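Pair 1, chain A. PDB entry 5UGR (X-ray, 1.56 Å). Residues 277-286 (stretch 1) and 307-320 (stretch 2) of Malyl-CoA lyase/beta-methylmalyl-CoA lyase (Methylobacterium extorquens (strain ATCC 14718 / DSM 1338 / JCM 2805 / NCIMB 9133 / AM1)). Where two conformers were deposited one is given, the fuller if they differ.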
# COMPACT_ATOMS: atom_id res chain seq x y z
N LYS A 277 39.06 -8.59 -8.11
CA LYS A 277 38.28 -9.01 -6.93
C LYS A 277 37.10 -9.88 -7.30
O LYS A 277 36.82 -10.90 -6.62
CB LYS A 277 37.81 -7.83 -6.10
CG LYS A 277 36.93 -8.21 -4.91
CD LYS A 277 36.62 -7.07 -3.95
CE LYS A 277 36.36 -7.69 -2.57
NZ LYS A 277 35.87 -6.73 -1.56
N ALA A 278 36.37 -9.46 -8.33
CA ALA A 278 35.26 -10.27 -8.83
C ALA A 278 35.73 -11.68 -9.29
O ALA A 278 35.07 -12.69 -8.97
CB ALA A 278 34.44 -9.55 -9.92
N ARG A 279 36.85 -11.74 -10.01
CA ARG A 279 37.38 -13.05 -10.46
C ARG A 279 37.76 -13.93 -9.29
O ARG A 279 37.51 -15.14 -9.30
CB ARG A 279 38.56 -12.90 -11.42
CG ARG A 279 38.16 -12.24 -12.74
CD ARG A 279 38.96 -12.69 -13.94
NE ARG A 279 38.71 -11.86 -15.11
CZ ARG A 279 37.81 -12.08 -16.08
NH1 ARG A 279 36.95 -13.13 -16.07
NH2 ARG A 279 37.75 -11.21 -17.08
N ARG A 280 38.26 -13.31 -8.25
CA ARG A 280 38.65 -14.07 -7.06
C ARG A 280 37.47 -14.56 -6.27
O ARG A 280 37.52 -15.62 -5.66
CB ARG A 280 39.55 -13.23 -6.17
CG ARG A 280 40.90 -12.95 -6.85
CD ARG A 280 41.84 -12.21 -5.95
NE ARG A 280 42.29 -13.04 -4.84
CZ ARG A 280 42.21 -12.70 -3.54
NH1 ARG A 280 41.78 -11.53 -3.16
NH2 ARG A 280 42.58 -13.55 -2.59
N ILE A 281 36.38 -13.79 -6.30
CA ILE A 281 35.13 -14.24 -5.74
C ILE A 281 34.65 -15.51 -6.47
O ILE A 281 34.23 -16.47 -5.82
CB ILE A 281 34.08 -13.12 -5.71
CG1 ILE A 281 34.41 -12.11 -4.61
CG2 ILE A 281 32.69 -13.68 -5.47
CD1 ILE A 281 33.62 -10.79 -4.68
N LEU A 282 34.68 -15.49 -7.80
CA LEU A 282 34.22 -16.65 -8.59
C LEU A 282 35.13 -17.86 -8.29
O LEU A 282 34.62 -18.97 -8.19
CB LEU A 282 34.16 -16.32 -10.10
CG LEU A 282 33.24 -15.17 -10.55
CD1 LEU A 282 32.96 -15.29 -12.03
CD2 LEU A 282 31.98 -15.04 -9.73
N GLU A 283 36.44 -17.63 -8.16
CA GLU A 283 37.30 -18.79 -7.84
C GLU A 283 37.03 -19.24 -6.39
O GLU A 283 37.00 -20.43 -6.14
CB GLU A 283 38.76 -18.53 -8.17
CG GLU A 283 39.10 -18.54 -9.67
CD GLU A 283 39.06 -19.91 -10.27
OE1 GLU A 283 39.92 -20.71 -9.93
OE2 GLU A 283 38.17 -20.18 -11.09
N ALA A 284 36.71 -18.33 -5.47
CA ALA A 284 36.35 -18.73 -4.11
C ALA A 284 35.06 -19.55 -4.07
O ALA A 284 34.90 -20.47 -3.24
CB ALA A 284 36.19 -17.50 -3.22
N MET A 285 34.13 -19.23 -4.97
CA MET A 285 32.91 -20.05 -5.12
C MET A 285 33.27 -21.46 -5.55
O MET A 285 32.72 -22.44 -5.04
CB MET A 285 31.97 -19.47 -6.17
CG MET A 285 31.40 -18.14 -5.78
SD MET A 285 30.79 -17.24 -7.20
CE MET A 285 29.61 -18.38 -7.90
N GLU A 286 34.14 -21.56 -6.56
CA GLU A 286 34.58 -22.88 -7.03
C GLU A 286 35.27 -23.66 -5.90
O GLU A 286 35.05 -24.85 -5.71
CB GLU A 286 35.52 -22.67 -8.22
CG GLU A 286 35.53 -23.85 -9.12
CD GLU A 286 36.34 -23.62 -10.40
OE1 GLU A 286 35.84 -22.97 -11.34
OE2 GLU A 286 37.46 -24.08 -10.43
N SER A 307 26.49 -10.50 -3.03
CA SER A 307 27.85 -10.11 -3.44
C SER A 307 28.37 -11.00 -4.60
O SER A 307 28.99 -10.49 -5.58
CB SER A 307 28.78 -10.13 -2.25
OG SER A 307 28.37 -9.22 -1.24
N ILE A 308 28.05 -12.31 -4.52
CA ILE A 308 28.36 -13.25 -5.63
C ILE A 308 27.66 -12.76 -6.89
O ILE A 308 28.27 -12.74 -7.96
CB ILE A 308 27.93 -14.69 -5.27
CG1 ILE A 308 28.90 -15.22 -4.19
CG2 ILE A 308 27.83 -15.58 -6.50
CD1 ILE A 308 28.42 -16.46 -3.45
N ARG A 309 26.35 -12.43 -6.79
CA ARG A 309 25.62 -11.98 -7.96
C ARG A 309 26.17 -10.72 -8.58
O ARG A 309 26.23 -10.61 -9.82
CB ARG A 309 24.11 -11.92 -7.70
CG ARG A 309 23.50 -13.26 -7.40
CD ARG A 309 22.03 -13.24 -7.00
NE ARG A 309 21.45 -14.59 -7.06
CZ ARG A 309 20.16 -14.85 -7.16
NH1 ARG A 309 19.25 -13.85 -7.15
NH2 ARG A 309 19.79 -16.11 -7.21
N MET A 310 26.64 -9.78 -7.74
CA MET A 310 27.34 -8.60 -8.25
C MET A 310 28.62 -8.95 -8.97
O MET A 310 28.95 -8.34 -9.98
CB MET A 310 27.61 -7.58 -7.16
CG MET A 310 26.36 -7.00 -6.58
SD MET A 310 26.63 -5.53 -5.53
CE MET A 310 26.93 -4.26 -6.79
N ALA A 311 29.36 -9.91 -8.44
CA ALA A 311 30.62 -10.32 -9.04
C ALA A 311 30.39 -10.97 -10.40
O ALA A 311 31.08 -10.66 -11.37
CB ALA A 311 31.36 -11.26 -8.12
N GLU A 312 29.37 -11.82 -10.47
CA GLU A 312 29.04 -12.47 -11.74
C GLU A 312 28.68 -11.42 -12.81
O GLU A 312 29.12 -11.52 -13.96
CB GLU A 312 27.90 -13.46 -11.56
CG GLU A 312 28.26 -14.70 -10.78
CD GLU A 312 27.10 -15.62 -10.44
OE1 GLU A 312 25.97 -15.11 -10.30
OE2 GLU A 312 27.38 -16.83 -10.25
N ALA A 313 27.91 -10.39 -12.41
CA ALA A 313 27.50 -9.33 -13.36
C ALA A 313 28.73 -8.53 -13.84
O ALA A 313 28.88 -8.26 -15.09
CB ALA A 313 26.45 -8.42 -12.72
N LEU A 314 29.62 -8.19 -12.91
CA LEU A 314 30.80 -7.42 -13.29
C LEU A 314 31.69 -8.19 -14.26
O LEU A 314 32.24 -7.61 -15.21
CB LEU A 314 31.61 -6.97 -12.09
CG LEU A 314 32.84 -6.11 -12.40
CD1 LEU A 314 32.44 -4.84 -13.12
CD2 LEU A 314 33.55 -5.82 -11.09
N ILE A 315 31.85 -9.49 -14.02
CA ILE A 315 32.65 -10.32 -14.92
C ILE A 315 32.06 -10.43 -16.30
O ILE A 315 32.78 -10.41 -17.30
CB ILE A 315 32.95 -11.67 -14.31
CG1 ILE A 315 33.91 -11.53 -13.12
CG2 ILE A 315 33.58 -12.61 -15.35
CD1 ILE A 315 35.12 -10.61 -13.30
N GLN A 316 30.74 -10.54 -16.39
CA GLN A 316 30.12 -10.63 -17.71
C GLN A 316 30.43 -9.37 -18.52
O GLN A 316 30.67 -9.43 -19.72
CB GLN A 316 28.59 -10.90 -17.62
CG GLN A 316 28.20 -12.34 -17.21
CD GLN A 316 28.70 -13.46 -18.13
OE1 GLN A 316 29.28 -14.44 -17.64
NE2 GLN A 316 28.48 -13.33 -19.44
N LYS A 317 30.38 -8.24 -17.85
CA LYS A 317 30.76 -6.93 -18.41
C LYS A 317 32.25 -6.80 -18.82
O LYS A 317 32.58 -6.33 -19.94
CB LYS A 317 30.30 -5.79 -17.46
CG LYS A 317 28.83 -5.35 -17.58
CD LYS A 317 27.82 -6.17 -16.77
CE LYS A 317 26.91 -5.37 -15.83
NZ LYS A 317 25.66 -4.80 -16.43
N ALA A 318 33.16 -7.27 -17.96
CA ALA A 318 34.60 -7.31 -18.27
C ALA A 318 34.89 -8.23 -19.46
O ALA A 318 35.72 -7.95 -20.33
CB ALA A 318 35.39 -7.77 -17.05
N ASP A 319 34.17 -9.35 -19.50
CA ASP A 319 34.38 -10.32 -20.57
C ASP A 319 33.95 -9.69 -21.88
O ASP A 319 34.56 -9.92 -22.92
CB ASP A 319 33.56 -11.58 -20.32
CG ASP A 319 34.13 -12.47 -19.18
OD1 ASP A 319 35.27 -12.21 -18.64
OD2 ASP A 319 33.43 -13.48 -18.89
N ALA A 320 32.85 -8.93 -21.86
CA ALA A 320 32.36 -8.25 -23.09
C ALA A 320 33.37 -7.28 -23.66
O ALA A 320 33.55 -7.16 -24.86
CB ALA A 320 31.06 -7.52 -22.80

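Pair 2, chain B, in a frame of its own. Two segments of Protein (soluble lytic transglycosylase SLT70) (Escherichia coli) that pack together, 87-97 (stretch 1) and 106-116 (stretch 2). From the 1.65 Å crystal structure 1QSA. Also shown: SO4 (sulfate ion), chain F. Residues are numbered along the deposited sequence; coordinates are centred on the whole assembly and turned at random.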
# COMPACT_ATOMS: atom_id res chain seq x y z
N ASP B 87 10.04 -32.99 14.35
CA ASP B 87 9.00 -33.66 15.10
C ASP B 87 7.71 -33.55 14.28
O ASP B 87 6.79 -32.78 14.62
CB ASP B 87 8.86 -32.99 16.48
CG ASP B 87 7.84 -33.67 17.38
OD1 ASP B 87 7.33 -34.75 17.02
OD2 ASP B 87 7.53 -33.11 18.45
N TRP B 88 7.64 -34.33 13.21
CA TRP B 88 6.50 -34.29 12.29
C TRP B 88 5.20 -34.73 12.95
O TRP B 88 4.15 -34.08 12.78
CB TRP B 88 6.82 -35.09 11.02
CG TRP B 88 8.13 -34.67 10.43
CD1 TRP B 88 9.26 -35.44 10.29
CD2 TRP B 88 8.49 -33.35 9.99
NE1 TRP B 88 10.29 -34.67 9.80
CE2 TRP B 88 9.85 -33.39 9.61
CE3 TRP B 88 7.79 -32.14 9.89
CZ2 TRP B 88 10.53 -32.25 9.15
CZ3 TRP B 88 8.46 -31.01 9.43
CH2 TRP B 88 9.82 -31.07 9.07
N ARG B 89 5.26 -35.80 13.73
CA ARG B 89 4.09 -36.30 14.45
C ARG B 89 3.60 -35.21 15.43
O ARG B 89 2.40 -34.91 15.51
CB ARG B 89 4.45 -37.57 15.22
CG ARG B 89 3.32 -38.13 16.06
CD ARG B 89 3.79 -39.31 16.88
NE ARG B 89 2.79 -39.70 17.88
CZ ARG B 89 2.93 -39.52 19.19
NH1 ARG B 89 4.05 -38.99 19.67
NH2 ARG B 89 1.97 -39.91 20.02
N GLY B 90 4.55 -34.60 16.14
CA GLY B 90 4.21 -33.55 17.10
C GLY B 90 3.62 -32.31 16.46
O GLY B 90 2.71 -31.66 17.00
N LEU B 91 4.13 -31.98 15.28
CA LEU B 91 3.65 -30.82 14.53
C LEU B 91 2.15 -30.97 14.24
O LEU B 91 1.37 -30.06 14.52
CB LEU B 91 4.45 -30.69 13.22
CG LEU B 91 4.33 -29.38 12.41
CD1 LEU B 91 5.51 -29.28 11.48
CD2 LEU B 91 3.01 -29.32 11.65
N LEU B 92 1.75 -32.14 13.75
CA LEU B 92 0.34 -32.38 13.44
C LEU B 92 -0.53 -32.51 14.70
O LEU B 92 -1.72 -32.20 14.67
CB LEU B 92 0.20 -33.57 12.49
CG LEU B 92 0.87 -33.34 11.13
CD1 LEU B 92 0.80 -34.60 10.26
CD2 LEU B 92 0.14 -32.19 10.42
N ALA B 93 0.06 -32.95 15.80
CA ALA B 93 -0.69 -33.09 17.04
C ALA B 93 -0.94 -31.69 17.60
O ALA B 93 -2.01 -31.40 18.14
CB ALA B 93 0.10 -33.95 18.05
N PHE B 94 0.03 -30.81 17.40
CA PHE B 94 -0.06 -29.43 17.88
C PHE B 94 -0.94 -28.57 16.96
O PHE B 94 -1.69 -27.70 17.44
CB PHE B 94 1.35 -28.83 18.00
CG PHE B 94 1.35 -27.35 18.30
CD1 PHE B 94 1.08 -26.89 19.60
CD2 PHE B 94 1.55 -26.42 17.28
CE1 PHE B 94 1.01 -25.52 19.87
CE2 PHE B 94 1.48 -25.04 17.55
CZ PHE B 94 1.21 -24.59 18.84
N SER B 95 -0.85 -28.83 15.66
CA SER B 95 -1.61 -28.09 14.65
C SER B 95 -2.27 -29.07 13.68
O SER B 95 -1.81 -29.24 12.55
CB SER B 95 -0.67 -27.14 13.89
OG SER B 95 -1.36 -26.40 12.89
N PRO B 96 -3.37 -29.72 14.10
CA PRO B 96 -4.06 -30.68 13.22
C PRO B 96 -4.64 -30.03 11.96
O PRO B 96 -4.80 -30.70 10.95
CB PRO B 96 -5.14 -31.28 14.12
CG PRO B 96 -5.30 -30.30 15.24
CD PRO B 96 -3.91 -29.78 15.47
N GLU B 97 -4.95 -28.74 12.04
CA GLU B 97 -5.50 -27.98 10.91
C GLU B 97 -4.40 -27.13 10.27
O GLU B 97 -3.42 -26.78 10.92
CB GLU B 97 -6.62 -27.05 11.36
CG GLU B 97 -7.77 -27.71 12.11
CD GLU B 97 -8.28 -28.97 11.44
OE1 GLU B 97 -8.42 -28.99 10.20
OE2 GLU B 97 -8.55 -29.96 12.17
N CYS B 106 3.90 -24.76 4.64
CA CYS B 106 4.92 -25.58 3.97
C CYS B 106 5.31 -26.72 4.91
O CYS B 106 5.41 -27.88 4.50
CB CYS B 106 6.17 -24.77 3.67
SG CYS B 106 5.98 -23.38 2.50
N ASN B 107 5.53 -26.39 6.17
CA ASN B 107 5.93 -27.39 7.15
C ASN B 107 4.81 -28.38 7.50
O ASN B 107 5.06 -29.57 7.71
CB ASN B 107 6.50 -26.71 8.39
CG ASN B 107 7.90 -26.16 8.16
OD1 ASN B 107 8.73 -26.83 7.52
ND2 ASN B 107 8.17 -24.98 8.68
N TYR B 108 3.58 -27.87 7.52
CA TYR B 108 2.40 -28.69 7.81
C TYR B 108 2.25 -29.78 6.75
O TYR B 108 2.05 -30.96 7.07
CB TYR B 108 1.16 -27.79 7.82
CG TYR B 108 -0.17 -28.51 7.96
CD1 TYR B 108 -0.69 -28.84 9.22
CD2 TYR B 108 -0.94 -28.82 6.83
CE1 TYR B 108 -1.94 -29.46 9.35
CE2 TYR B 108 -2.20 -29.44 6.95
CZ TYR B 108 -2.69 -29.75 8.22
OH TYR B 108 -3.94 -30.32 8.34
N TYR B 109 2.34 -29.39 5.47
CA TYR B 109 2.22 -30.38 4.40
C TYR B 109 3.40 -31.33 4.33
O TYR B 109 3.21 -32.50 4.02
CB TYR B 109 1.90 -29.71 3.07
CG TYR B 109 0.50 -29.17 3.11
CD1 TYR B 109 -0.59 -30.05 3.21
CD2 TYR B 109 0.25 -27.81 3.10
CE1 TYR B 109 -1.87 -29.59 3.32
CE2 TYR B 109 -1.06 -27.32 3.22
CZ TYR B 109 -2.11 -28.22 3.32
OH TYR B 109 -3.40 -27.77 3.41
N TYR B 110 4.60 -30.87 4.69
CA TYR B 110 5.75 -31.78 4.69
C TYR B 110 5.52 -32.78 5.85
O TYR B 110 5.83 -33.97 5.73
CB TYR B 110 7.06 -31.02 4.90
CG TYR B 110 8.29 -31.87 4.72
CD1 TYR B 110 8.68 -32.33 3.46
CD2 TYR B 110 9.09 -32.20 5.81
CE1 TYR B 110 9.83 -33.09 3.28
CE2 TYR B 110 10.25 -32.96 5.65
CZ TYR B 110 10.61 -33.40 4.39
OH TYR B 110 11.77 -34.14 4.24
N ALA B 111 4.94 -32.31 6.96
CA ALA B 111 4.63 -33.20 8.09
C ALA B 111 3.61 -34.26 7.65
O ALA B 111 3.68 -35.42 8.09
CB ALA B 111 4.09 -32.42 9.28
N LYS B 112 2.65 -33.86 6.82
CA LYS B 112 1.64 -34.79 6.30
C LYS B 112 2.33 -35.88 5.48
O LYS B 112 2.04 -37.06 5.67
CB LYS B 112 0.61 -34.03 5.45
CG LYS B 112 -0.41 -33.24 6.27
CD LYS B 112 -1.47 -34.16 6.86
CE LYS B 112 -2.49 -33.39 7.71
NZ LYS B 112 -3.67 -34.25 8.05
N TRP B 113 3.27 -35.51 4.61
CA TRP B 113 3.99 -36.51 3.82
C TRP B 113 4.77 -37.48 4.73
O TRP B 113 4.75 -38.71 4.51
CB TRP B 113 4.98 -35.83 2.86
CG TRP B 113 5.88 -36.80 2.16
CD1 TRP B 113 5.53 -37.67 1.16
CD2 TRP B 113 7.26 -37.02 2.43
NE1 TRP B 113 6.63 -38.42 0.79
CE2 TRP B 113 7.70 -38.04 1.56
CE3 TRP B 113 8.18 -36.47 3.33
CZ2 TRP B 113 9.03 -38.51 1.55
CZ3 TRP B 113 9.50 -36.93 3.34
CH2 TRP B 113 9.91 -37.94 2.45
N ASN B 114 5.45 -36.92 5.73
CA ASN B 114 6.25 -37.72 6.66
C ASN B 114 5.44 -38.68 7.51
O ASN B 114 6.00 -39.63 8.06
CB ASN B 114 7.04 -36.80 7.60
CG ASN B 114 8.44 -36.53 7.09
OD1 ASN B 114 9.31 -37.39 7.17
ND2 ASN B 114 8.66 -35.32 6.59
N THR B 115 4.15 -38.41 7.64
CA THR B 115 3.27 -39.25 8.45
C THR B 115 2.28 -40.05 7.60
O THR B 115 1.17 -40.39 8.05
CB THR B 115 2.52 -38.43 9.52
OG1 THR B 115 1.79 -37.37 8.89
CG2 THR B 115 3.52 -37.83 10.55
N GLY B 116 2.72 -40.35 6.37
CA GLY B 116 1.94 -41.16 5.43
C GLY B 116 0.71 -40.60 4.75
O GLY B 116 -0.10 -41.37 4.22
S SO4 F . 5.31 -41.36 -1.76
O1 SO4 F . 5.59 -41.57 -3.19
O2 SO4 F . 6.07 -40.17 -1.31
O3 SO4 F . 3.86 -41.16 -1.57
O4 SO4 F . 5.75 -42.54 -0.99
O HOH W 1 -4.71 -33.31 10.54

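In both pairs two helices cross steeply, their N-to-C directions 122° apart in pair 1 and 121° in pair 2, with axes approaching to 8.7 and 8.8 Å. Fourteen central residues superpose with an RMSD of 0.3 Å. The crossing point is the same: Ala A278 lies against Ala A311 with CA atoms 4.6 Å apart, and Trp B88 against Ala B111 with CA atoms 4.7 Å apart.

The alanine of the second helix is the common element. It stands where the backbones are closest, and its methyl group touches several neighbours. In pair 1, Ala A311 CB lies 4.0 Å from Ala A278 CB and 3.8 Å from Ile A281 CG2; in pair 2, Ala B111 CB lies 3.8 Å from Trp B88 CE3 and 4.0 Å from Leu B91 CD2. Ile A281 and Leu B91 fill nearly the same space, as do Leu A282 and Leu B92, both of which also reach the shared alanine.

The sharpest difference is at Ala A278 and Trp B88, whose CA-to-CB bonds both point toward the other helix. The alanine is met by larger side chains from across the interface, its CB lying 3.6 Å from Ile A315 CD1 and 4.0 Å from Leu A314 CD2. In pair 2 the bulk moves to the first helix: Trp B88 sits as a knob among Asn B107, Tyr B110, Ala B111 and Asn B114. Tyr B110 turns its edge to the indole face, with planes at 79°; its match, Met A310, points sideways from CA, its end leads away, and it makes no contact with stretch 1. Asn B114, the match of Leu A314, lies over an indole face too, its CG 3.5 Å from Trp B88 CD1.

At the next position, Ile A315 and Thr B115 both point inward. Ile A315 CG1 packs 4.0 Å from Leu A282 CD1, whereas Thr B115 OG1 lies 3.2 Å from Leu B92 CD1 while donating a hydrogen bond to Ala B111 O at 2.8 Å, so its hydroxyl is satisfied within its own stretch, by a carbonyl of the helix that has just ended.

Ile A308 and Tyr B108 coincide in backbone but do not point inward from CA. Ile A308 CG2 meets Met A285 SD at 3.5 Å; Tyr B108 extends its ring past Leu B92, and its OH donates a hydrogen bond to Pro B96 O at 2.8 Å, tying the helix to the segment that follows stretch 1's helix. In pair 1, Arg A279 NH2 also forms a salt bridge with Asp A319 OD1 at 3.1 Å.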